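Local coordinates for protein Exo-poly-alpha-D-galacturonosidase (Thermotoga maritima, PDB 3JUR) that probably hydrolyses the galacturonic acid chain of pectin from the chain end, as an exo-acting polygalacturonase of glycosyl hydrolase family 28, at residues D[96-101]-D[111-116]; D[101-106]-D[192-197]; D[72-77]-D[88-93]. All coordinates share one frame; numbering follows the deposited sequence.

Contact 1: residues D[96-101]-D[111-116]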
loop_
_atom_site.group_PDB
_atom_site.type_symbol
_atom_site.label_atom_id
_atom_site.label_comp_id
_atom_site.label_asym_id
_atom_site.label_seq_id
_atom_site.Cartn_x
_atom_site.Cartn_y
_atom_site.Cartn_z
ATOM N N ARG D 96 28.370 -9.408 -53.402
ATOM C CA ARG D 96 27.681 -8.208 -53.894
ATOM C C ARG D 96 27.929 -6.946 -53.072
ATOM O O ARG D 96 27.637 -5.844 -53.530
ATOM C CB ARG D 96 26.178 -8.469 -54.022
ATOM C CG ARG D 96 25.832 -9.448 -55.142
ATOM C CD ARG D 96 24.347 -9.725 -55.172
ATOM N NE ARG D 96 23.996 -10.685 -56.209
ATOM C CZ ARG D 96 23.589 -10.365 -57.435
ATOM N NH1 ARG D 96 23.469 -9.094 -57.804
ATOM N NH2 ARG D 96 23.292 -11.329 -58.293
ATOM N N TYR D 97 28.483 -7.113 -51.872
ATOM C CA TYR D 97 28.651 -6.019 -50.913
ATOM C C TYR D 97 30.112 -5.578 -50.820
ATOM O O TYR D 97 30.543 -4.954 -49.846
ATOM C CB TYR D 97 28.057 -6.417 -49.551
ATOM C CG TYR D 97 26.580 -6.723 -49.665
ATOM C CD1 TYR D 97 25.623 -5.756 -49.367
ATOM C CD2 TYR D 97 26.138 -7.970 -50.119
ATOM C CE1 TYR D 97 24.267 -6.025 -49.504
ATOM C CE2 TYR D 97 24.781 -8.249 -50.256
ATOM C CZ TYR D 97 23.852 -7.271 -49.944
ATOM O OH TYR D 97 22.508 -7.534 -50.075
ATOM N N LEU D 98 30.860 -5.909 -51.865
ATOM C CA LEU D 98 32.243 -5.484 -52.022
ATOM C C LEU D 98 32.344 -4.573 -53.255
ATOM O O LEU D 98 31.487 -4.647 -54.139
ATOM C CB LEU D 98 33.155 -6.709 -52.164
ATOM C CG LEU D 98 33.241 -7.682 -50.982
ATOM C CD1 LEU D 98 33.910 -8.988 -51.405
ATOM C CD2 LEU D 98 33.970 -7.059 -49.796
ATOM N N PRO D 99 33.386 -3.719 -53.333
ATOM C CA PRO D 99 34.510 -3.563 -52.398
ATOM C C PRO D 99 34.108 -3.066 -51.017
ATOM O O PRO D 99 33.009 -2.517 -50.835
ATOM C CB PRO D 99 35.417 -2.533 -53.093
ATOM C CG PRO D 99 34.549 -1.850 -54.089
ATOM C CD PRO D 99 33.561 -2.880 -54.534
ATOM N N VAL D 100 35.009 -3.266 -50.057
ATOM C CA VAL D 100 34.834 -2.785 -48.687
ATOM C C VAL D 100 34.633 -1.267 -48.646
ATOM O O VAL D 100 35.197 -0.539 -49.458
ATOM C CB VAL D 100 36.027 -3.199 -47.772
ATOM C CG1 VAL D 100 36.023 -4.702 -47.531
ATOM C CG2 VAL D 100 37.370 -2.763 -48.375
ATOM N N VAL D 101 33.804 -0.808 -47.714
ATOM C CA VAL D 101 33.565 0.624 -47.512
ATOM C C VAL D 101 33.839 1.002 -46.057
ATOM O O VAL D 101 33.888 0.127 -45.189
ATOM C CB VAL D 101 32.113 1.039 -47.894
ATOM C CG1 VAL D 101 31.838 0.768 -49.366
ATOM C CG2 VAL D 101 31.073 0.344 -46.996
ATOM N N TYR D 111 37.042 -1.193 -42.529
ATOM C CA TYR D 111 36.570 -1.384 -43.894
ATOM C C TYR D 111 36.027 -2.799 -44.024
ATOM O O TYR D 111 36.714 -3.776 -43.719
ATOM C CB TYR D 111 37.673 -1.080 -44.913
ATOM C CG TYR D 111 37.832 0.401 -45.147
ATOM C CD1 TYR D 111 37.290 1.009 -46.277
ATOM C CD2 TYR D 111 38.495 1.203 -44.219
ATOM C CE1 TYR D 111 37.424 2.383 -46.488
ATOM C CE2 TYR D 111 38.629 2.571 -44.414
ATOM C CZ TYR D 111 38.094 3.157 -45.549
ATOM O OH TYR D 111 38.234 4.516 -45.736
ATOM N N ASN D 112 34.774 -2.890 -44.451
ATOM C CA ASN D 112 34.040 -4.148 -44.462
ATOM C C ASN D 112 32.919 -4.093 -45.495
ATOM O O ASN D 112 32.741 -3.073 -46.166
ATOM C CB ASN D 112 33.474 -4.436 -43.061
ATOM C CG ASN D 112 32.928 -5.854 -42.916
ATOM O OD1 ASN D 112 33.430 -6.804 -43.526
ATOM N ND2 ASN D 112 31.895 -5.999 -42.095
ATOM N N TYR D 113 32.177 -5.195 -45.614
ATOM C CA TYR D 113 31.017 -5.292 -46.497
ATOM C C TYR D 113 30.140 -4.053 -46.394
ATOM O O TYR D 113 29.911 -3.529 -45.294
ATOM C CB TYR D 113 30.187 -6.540 -46.157
ATOM C CG TYR D 113 30.857 -7.856 -46.515
ATOM C CD1 TYR D 113 31.075 -8.212 -47.846
ATOM C CD2 TYR D 113 31.259 -8.748 -45.519
ATOM C CE1 TYR D 113 31.686 -9.417 -48.179
ATOM C CE2 TYR D 113 31.869 -9.961 -45.838
ATOM C CZ TYR D 113 32.085 -10.288 -47.172
ATOM O OH TYR D 113 32.689 -11.484 -47.505
ATOM N N SER D 114 29.661 -3.584 -47.541
ATOM C CA SER D 114 28.743 -2.449 -47.589
ATOM C C SER D 114 27.456 -2.726 -46.807
ATOM O O SER D 114 26.890 -3.817 -46.915
ATOM C CB SER D 114 28.395 -2.113 -49.041
ATOM O OG SER D 114 27.409 -1.092 -49.104
ATOM N N PRO D 115 26.990 -1.742 -46.012
ATOM C CA PRO D 115 25.606 -1.815 -45.530
ATOM C C PRO D 115 24.652 -1.900 -46.727
ATOM O O PRO D 115 25.015 -1.473 -47.830
ATOM C CB PRO D 115 25.427 -0.491 -44.792
ATOM C CG PRO D 115 26.785 -0.159 -44.316
ATOM C CD PRO D 115 27.709 -0.600 -45.421
ATOM N N LEU D 116 23.454 -2.447 -46.514
ATOM C CA LEU D 116 22.512 -2.687 -47.610
ATOM C C LEU D 116 22.013 -1.377 -48.236
ATOM O O LEU D 116 21.846 -1.285 -49.448
ATOM C CB LEU D 116 21.344 -3.592 -47.171
ATOM C CG LEU D 116 21.555 -4.784 -46.216
ATOM C CD1 LEU D 116 20.339 -5.702 -46.245
ATOM C CD2 LEU D 116 22.821 -5.589 -46.449
#
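Tyr111 lays its CB against Val100 at 3.9 Å from CG2, the two side chains crossing at about a right angle, while CD1 of the phenol ring comes close to the carbonyl carbon of Val101. A branched valine suits this place because its CG2 meets Tyr111 while its CG1 lies over the backbone of Asn112. At Asn112 the backbones pair in both directions: Asn112 N donates to Val101 O at 3.2 Å, and Val101 N donates to Asn112 O at 2.9 Å. The amide of Asn112 serves other parts of the chain, with ND2 bonding Leu188 O and OD1 accepting from Gly183 N. The ring of Tyr113 then meets the branched end of Leu98 obliquely, CE1 being 3.6 Å from CG. Ser114 N makes the straightest bond, reaching a lone pair of Tyr97 O at 2.8 Å with 174° at the hydrogen; its OG, anti to the backbone N, turns to Pro115 O and also bonds His75. Pro115 meets Val101 tip to tip, CD to CG2 at 3.8 Å. Last comes Leu116, whose CD2 lies 3.4 Å from CE1 of the Tyr97 ring; the Tyr97 hydroxyl itself bonds Ile91 O. The Val101–Asn112 match is an antiparallel hydrogen-bonded pair at the open end of a beta hairpin that projects from a right-handed parallel beta-helix.

Contact 2: residues D[101-106]-D[192-197]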
loop_
_atom_site.group_PDB
_atom_site.type_symbol
_atom_site.label_atom_id
_atom_site.label_comp_id
_atom_site.label_asym_id
_atom_site.label_seq_id
_atom_site.Cartn_x
_atom_site.Cartn_y
_atom_site.Cartn_z
ATOM N N VAL D 101 33.804 -0.808 -47.714
ATOM C CA VAL D 101 33.565 0.624 -47.512
ATOM C C VAL D 101 33.839 1.002 -46.057
ATOM O O VAL D 101 33.888 0.127 -45.189
ATOM C CB VAL D 101 32.113 1.039 -47.894
ATOM C CG1 VAL D 101 31.838 0.768 -49.366
ATOM C CG2 VAL D 101 31.073 0.344 -46.996
ATOM N N LEU D 102 34.024 2.296 -45.798
ATOM C CA LEU D 102 34.151 2.799 -44.434
ATOM C C LEU D 102 32.860 2.531 -43.685
ATOM O O LEU D 102 31.787 2.968 -44.103
ATOM C CB LEU D 102 34.461 4.300 -44.420
ATOM C CG LEU D 102 34.513 5.014 -43.061
ATOM C CD1 LEU D 102 35.680 4.533 -42.193
ATOM C CD2 LEU D 102 34.598 6.516 -43.273
ATOM N N THR D 103 32.974 1.801 -42.580
ATOM C CA THR D 103 31.812 1.410 -41.792
ATOM C C THR D 103 32.221 1.155 -40.334
ATOM O O THR D 103 33.293 1.594 -39.891
ATOM C CB THR D 103 31.040 0.202 -42.448
ATOM O OG1 THR D 103 29.767 0.019 -41.807
ATOM C CG2 THR D 103 31.844 -1.101 -42.393
ATOM N N ARG D 104 31.374 0.461 -39.590
ATOM C CA ARG D 104 31.620 0.256 -38.176
ATOM C C ARG D 104 31.057 -1.094 -37.750
ATOM O O ARG D 104 30.006 -1.509 -38.238
ATOM C CB ARG D 104 30.981 1.402 -37.380
ATOM C CG ARG D 104 31.822 1.876 -36.209
ATOM C CD ARG D 104 31.169 3.005 -35.435
ATOM N NE ARG D 104 31.804 4.286 -35.721
ATOM C CZ ARG D 104 31.925 5.279 -34.846
ATOM N NH1 ARG D 104 31.466 5.148 -33.603
ATOM N NH2 ARG D 104 32.517 6.406 -35.213
ATOM N N PHE D 105 31.760 -1.795 -36.869
ATOM C CA PHE D 105 31.228 -3.029 -36.287
ATOM C C PHE D 105 31.322 -2.992 -34.767
ATOM O O PHE D 105 32.414 -2.926 -34.203
ATOM C CB PHE D 105 31.939 -4.274 -36.840
ATOM C CG PHE D 105 31.255 -5.576 -36.482
ATOM C CD1 PHE D 105 30.330 -6.150 -37.347
ATOM C CD2 PHE D 105 31.533 -6.222 -35.273
ATOM C CE1 PHE D 105 29.702 -7.349 -37.027
ATOM C CE2 PHE D 105 30.905 -7.418 -34.940
ATOM C CZ PHE D 105 29.988 -7.983 -35.822
ATOM N N GLU D 106 30.162 -3.039 -34.120
ATOM C CA GLU D 106 30.042 -2.961 -32.654
ATOM C C GLU D 106 30.975 -1.918 -32.028
ATOM O O GLU D 106 31.731 -2.209 -31.092
ATOM C CB GLU D 106 30.182 -4.353 -32.014
ATOM C CG GLU D 106 29.019 -5.288 -32.382
ATOM C CD GLU D 106 29.082 -6.652 -31.707
ATOM O OE1 GLU D 106 30.190 -7.207 -31.539
ATOM O OE2 GLU D 106 28.007 -7.183 -31.361
ATOM N N PHE D 192 22.148 -2.750 -41.745
ATOM C CA PHE D 192 21.145 -2.676 -42.803
ATOM C C PHE D 192 21.181 -1.281 -43.454
ATOM O O PHE D 192 21.730 -1.118 -44.539
ATOM C CB PHE D 192 19.748 -3.010 -42.261
ATOM C CG PHE D 192 18.733 -3.376 -43.322
ATOM C CD1 PHE D 192 17.822 -4.403 -43.086
ATOM C CD2 PHE D 192 18.673 -2.698 -44.541
ATOM C CE1 PHE D 192 16.872 -4.751 -44.045
ATOM C CE2 PHE D 192 17.722 -3.033 -45.504
ATOM C CZ PHE D 192 16.821 -4.067 -45.257
ATOM N N VAL D 193 20.606 -0.286 -42.780
ATOM C CA VAL D 193 20.616 1.091 -43.273
ATOM C C VAL D 193 21.652 1.891 -42.478
ATOM O O VAL D 193 21.562 1.987 -41.253
ATOM C CB VAL D 193 19.205 1.755 -43.158
ATOM C CG1 VAL D 193 19.225 3.191 -43.682
ATOM C CG2 VAL D 193 18.141 0.932 -43.885
ATOM N N GLN D 194 22.640 2.451 -43.172
ATOM C CA GLN D 194 23.698 3.203 -42.504
ATOM C C GLN D 194 23.958 4.540 -43.178
ATOM O O GLN D 194 24.204 4.607 -44.381
ATOM C CB GLN D 194 24.992 2.379 -42.398
ATOM C CG GLN D 194 26.062 2.992 -41.473
ATOM C CD GLN D 194 27.281 2.092 -41.289
ATOM O OE1 GLN D 194 28.144 1.995 -42.163
ATOM N NE2 GLN D 194 27.356 1.434 -40.137
ATOM N N PHE D 195 23.857 5.601 -42.384
ATOM C CA PHE D 195 24.267 6.940 -42.781
ATOM C C PHE D 195 25.546 7.240 -42.016
ATOM O O PHE D 195 25.546 7.265 -40.781
ATOM C CB PHE D 195 23.186 7.968 -42.415
ATOM C CG PHE D 195 21.845 7.686 -43.036
ATOM C CD1 PHE D 195 21.546 8.145 -44.317
ATOM C CD2 PHE D 195 20.876 6.956 -42.339
ATOM C CE1 PHE D 195 20.311 7.879 -44.908
ATOM C CE2 PHE D 195 19.634 6.687 -42.920
ATOM C CZ PHE D 195 19.356 7.147 -44.213
ATOM N N TYR D 196 26.634 7.448 -42.746
ATOM C CA TYR D 196 27.942 7.680 -42.131
ATOM C C TYR D 196 28.407 9.118 -42.356
ATOM O O TYR D 196 28.615 9.542 -43.500
ATOM C CB TYR D 196 28.975 6.685 -42.670
ATOM C CG TYR D 196 29.959 6.229 -41.624
ATOM C CD1 TYR D 196 29.790 5.007 -40.965
ATOM C CD2 TYR D 196 31.047 7.025 -41.272
ATOM C CE1 TYR D 196 30.691 4.585 -39.987
ATOM C CE2 TYR D 196 31.954 6.616 -40.302
ATOM C CZ TYR D 196 31.775 5.398 -39.664
ATOM O OH TYR D 196 32.670 5.007 -38.698
ATOM N N ARG D 197 28.552 9.855 -41.254
ATOM C CA ARG D 197 28.940 11.271 -41.261
ATOM C C ARG D 197 28.024 12.117 -42.159
ATOM O O ARG D 197 28.491 12.855 -43.035
ATOM C CB ARG D 197 30.416 11.448 -41.654
ATOM C CG ARG D 197 31.421 10.681 -40.795
ATOM C CD ARG D 197 32.850 11.163 -41.065
ATOM N NE ARG D 197 33.269 10.933 -42.449
ATOM C CZ ARG D 197 34.350 10.244 -42.815
ATOM N NH1 ARG D 197 35.154 9.710 -41.905
ATOM N NH2 ARG D 197 34.640 10.101 -44.103
#
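Tyr196 has the largest buried area of this contact and meets three residues of 101-106 in turn. Leu102 comes over one face of its ring, with CG 4.1 Å from CE2 and displaced toward the rim. With CG anti to the backbone N (chi1 175°), the leucine reaches across the gap at about a right angle to the tyrosine, and its CD2 continues over a face of the Arg197 guanidinium, 3.5 Å from NH1. An aliphatic branch suits both places, because it can lie on a flat group without asking for a polar partner. Arg197 itself is tied at NE to Asp121 by a salt bridge. Further along the ring, Tyr196 CE1 lies 3.8 Å from the backbone C of Thr103.

At the far end of the ring, Tyr196 OH accepts a nearly straight hydrogen bond from Arg104 NE at 3.2 Å. The oxygen sits in the guanidinium plane, at its edge, and that plane is turned 63° from the ring. The hydroxyl also bonds Glu109 OE1, so this buried oxygen is held from two directions. A phenylalanine here would lack the hydroxyl and both its bonds, and would probably hold the Arg104 guanidinium less firmly.

Gln194 runs from its backbone as an extended chain, CG anti to N, and brings OE1 to 2.6 Å from Thr103 OG1. The threonine hydroxyl donates to a lone pair in the amide plane, which pairs two buried polar atoms, the hydroxyl and the amide oxygen.

Strands 103-105 and 193-196 do not pair; their axes pass 8.9 Å apart at 120°, and side chains fill the interval. Strand 108-112 flanks the first as its hairpin partner, while strands 117-120 and 216-219 border the second on successive coils, Val219 touching Arg104, Gln194 and Tyr196.

Contact 3: residues D[72-77]-D[88-93]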
loop_
_atom_site.group_PDB
_atom_site.type_symbol
_atom_site.label_atom_id
_atom_site.label_comp_id
_atom_site.label_asym_id
_atom_site.label_seq_id
_atom_site.Cartn_x
_atom_site.Cartn_y
_atom_site.Cartn_z
ATOM N N GLY D 72 21.548 -5.721 -55.060
ATOM C CA GLY D 72 22.638 -5.666 -54.097
ATOM C C GLY D 72 22.517 -4.355 -53.341
ATOM O O GLY D 72 21.480 -3.695 -53.419
ATOM N N PRO D 73 23.581 -3.949 -52.623
ATOM C CA PRO D 73 23.512 -2.739 -51.800
ATOM C C PRO D 73 23.192 -1.487 -52.624
ATOM O O PRO D 73 23.597 -1.385 -53.778
ATOM C CB PRO D 73 24.921 -2.641 -51.205
ATOM C CG PRO D 73 25.785 -3.364 -52.172
ATOM C CD PRO D 73 24.942 -4.512 -52.642
ATOM N N ILE D 74 22.457 -0.558 -52.023
ATOM C CA ILE D 74 22.107 0.710 -52.665
ATOM C C ILE D 74 22.942 1.816 -52.044
ATOM O O ILE D 74 22.953 1.979 -50.818
ATOM C CB ILE D 74 20.596 1.038 -52.486
ATOM C CG1 ILE D 74 19.728 0.033 -53.257
ATOM C CG2 ILE D 74 20.283 2.475 -52.908
ATOM C CD1 ILE D 74 18.275 0.012 -52.813
ATOM N N HIS D 75 23.649 2.560 -52.889
ATOM C CA HIS D 75 24.458 3.687 -52.431
ATOM C C HIS D 75 23.791 5.015 -52.763
ATOM O O HIS D 75 23.683 5.397 -53.928
ATOM C CB HIS D 75 25.880 3.608 -53.003
ATOM C CG HIS D 75 26.737 2.574 -52.338
ATOM N ND1 HIS D 75 28.073 2.410 -52.633
ATOM C CD2 HIS D 75 26.447 1.659 -51.379
ATOM C CE1 HIS D 75 28.567 1.428 -51.897
ATOM N NE2 HIS D 75 27.601 0.958 -51.127
ATOM N N LEU D 76 23.316 5.698 -51.727
ATOM C CA LEU D 76 22.675 6.995 -51.887
ATOM C C LEU D 76 23.723 8.092 -52.069
ATOM O O LEU D 76 24.895 7.905 -51.748
ATOM C CB LEU D 76 21.762 7.297 -50.694
ATOM C CG LEU D 76 20.581 6.342 -50.489
ATOM C CD1 LEU D 76 19.981 6.487 -49.094
ATOM C CD2 LEU D 76 19.508 6.525 -51.562
ATOM N N LYS D 77 23.299 9.222 -52.623
ATOM C CA LYS D 77 24.146 10.407 -52.712
ATOM C C LYS D 77 23.374 11.572 -52.108
ATOM O O LYS D 77 22.193 11.426 -51.786
ATOM C CB LYS D 77 24.555 10.684 -54.165
ATOM C CG LYS D 77 25.372 9.558 -54.803
ATOM C CD LYS D 77 25.811 9.885 -56.213
ATOM C CE LYS D 77 26.447 8.669 -56.872
ATOM N NZ LYS D 77 27.205 9.038 -58.096
ATOM N N ILE D 88 11.869 -3.491 -51.593
ATOM C CA ILE D 88 13.259 -3.644 -52.013
ATOM C C ILE D 88 13.806 -4.866 -51.284
ATOM O O ILE D 88 13.933 -4.858 -50.053
ATOM C CB ILE D 88 14.126 -2.390 -51.709
ATOM C CG1 ILE D 88 13.590 -1.162 -52.458
ATOM C CG2 ILE D 88 15.574 -2.650 -52.099
ATOM C CD1 ILE D 88 14.260 0.155 -52.084
ATOM N N LYS D 89 14.091 -5.925 -52.041
ATOM C CA LYS D 89 14.582 -7.172 -51.460
ATOM C C LYS D 89 16.045 -7.365 -51.821
ATOM O O LYS D 89 16.393 -7.530 -52.997
ATOM C CB LYS D 89 13.745 -8.373 -51.922
ATOM C CG LYS D 89 14.168 -9.695 -51.284
ATOM C CD LYS D 89 13.284 -10.867 -51.716
ATOM C CE LYS D 89 13.693 -12.158 -51.011
ATOM N NZ LYS D 89 13.655 -11.991 -49.527
ATOM N N PHE D 90 16.898 -7.354 -50.802
ATOM C CA PHE D 90 18.336 -7.409 -51.011
ATOM C C PHE D 90 18.835 -8.823 -51.232
ATOM O O PHE D 90 18.461 -9.737 -50.502
ATOM C CB PHE D 90 19.070 -6.722 -49.861
ATOM C CG PHE D 90 18.845 -5.246 -49.828
ATOM C CD1 PHE D 90 17.771 -4.708 -49.119
ATOM C CD2 PHE D 90 19.676 -4.391 -50.540
ATOM C CE1 PHE D 90 17.547 -3.342 -49.103
ATOM C CE2 PHE D 90 19.459 -3.022 -50.529
ATOM C CZ PHE D 90 18.397 -2.498 -49.813
ATOM N N ILE D 91 19.662 -8.995 -52.261
ATOM C CA ILE D 91 20.243 -10.301 -52.578
ATOM C C ILE D 91 21.354 -10.631 -51.568
ATOM O O ILE D 91 22.353 -9.914 -51.484
ATOM C CB ILE D 91 20.749 -10.379 -54.043
ATOM C CG1 ILE D 91 19.615 -10.021 -55.020
ATOM C CG2 ILE D 91 21.293 -11.777 -54.347
ATOM C CD1 ILE D 91 20.077 -9.629 -56.423
ATOM N N PRO D 92 21.167 -11.715 -50.787
ATOM C CA PRO D 92 22.067 -12.049 -49.686
ATOM C C PRO D 92 23.329 -12.815 -50.126
ATOM O O PRO D 92 23.637 -13.874 -49.567
ATOM C CB PRO D 92 21.185 -12.924 -48.795
ATOM C CG PRO D 92 20.305 -13.652 -49.775
ATOM C CD PRO D 92 20.065 -12.691 -50.910
ATOM N N ASP D 93 24.039 -12.286 -51.122
ATOM C CA ASP D 93 25.356 -12.801 -51.512
ATOM C C ASP D 93 26.422 -11.780 -51.111
ATOM O O ASP D 93 26.482 -10.694 -51.696
ATOM C CB ASP D 93 25.411 -13.073 -53.019
ATOM C CG ASP D 93 26.690 -13.792 -53.451
ATOM O OD1 ASP D 93 26.651 -14.476 -54.489
ATOM O OD2 ASP D 93 27.735 -13.685 -52.769
#
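The backbones of 72-77 and 88-93 approach most closely at Gly72 and Ile91, whose CA atoms are 5.4 Å apart, yet no hydrogen bond joins the two segments, and side chains make most of the contact. Phe90 is the broad element. Its CG stands anti to the carbonyl carbon (chi1 -68°), a setting that swings the ring edge-on to the backbone of Gly72 and brings CD2 to 3.5 Å from Gly72 O. The carbonyl carbon of Gly72 also lies in the ring plane. Glycine fits here because a side chain on Gly72 would run into CD of the next residue, Pro73.

The other partner of the ring is Ile74, which crosses Phe90 at about a right angle and sets CD1 3.9 Å from CZ. The same methyl meets Ile88 tip to tip, with CD1 3.9 Å from its CG2, so the end of one isoleucine fills the corner between an aromatic and a second isoleucine. Both hold CG1 anti to the carbonyl carbon; Ile74 presents the end of its long branch, Ile88 chiefly its short one, CG2.

This is the apolar inside of a right-handed parallel beta-helix, the fold of family 28, near its N-terminal end. Ile74 bonds through its backbone to Tyr118 of the following coil, whereas Ile88 does so to Val132 and Asp134; the two residues thus stand on different walls and face one another across the interior. Helix 44-57 lies over this end, its Phe47 touching both isoleucines and Ile51 touching Ile74.

Toward the edge of the contact, Ile91 reaches back to Gly72, its CD1 4.4 Å from Gly72 N. Beyond it the chain bends in an inverse gamma turn centred on Pro92, a ring well matched to such a tight bend, with a weak hydrogen bond from Asp93 N to Ile91 O.

Overall arrangement
From the N terminus, contact 3 comes first, closing a short loop of ten residues between two walls of the early beta-helix. The chain then leaves the helix, and contact 1 closes the excursion that carries hairpin strands 103-105 and 108-112, so contacts 3 and 1 stand in series. Contact 2 starts within that excursion and ends on strand 193-196 after 85 intervening residues; it therefore crosses contact 1, with which it shares Val101. Leu116 O probably bonds Ile74 N at 2.7 Å, joining contacts 1 and 3, while Phe192 packs on Phe90 between contacts 2 and 3. Contact 1 thus ties the base of the excursion together, and contact 2 holds it to strand 193-196.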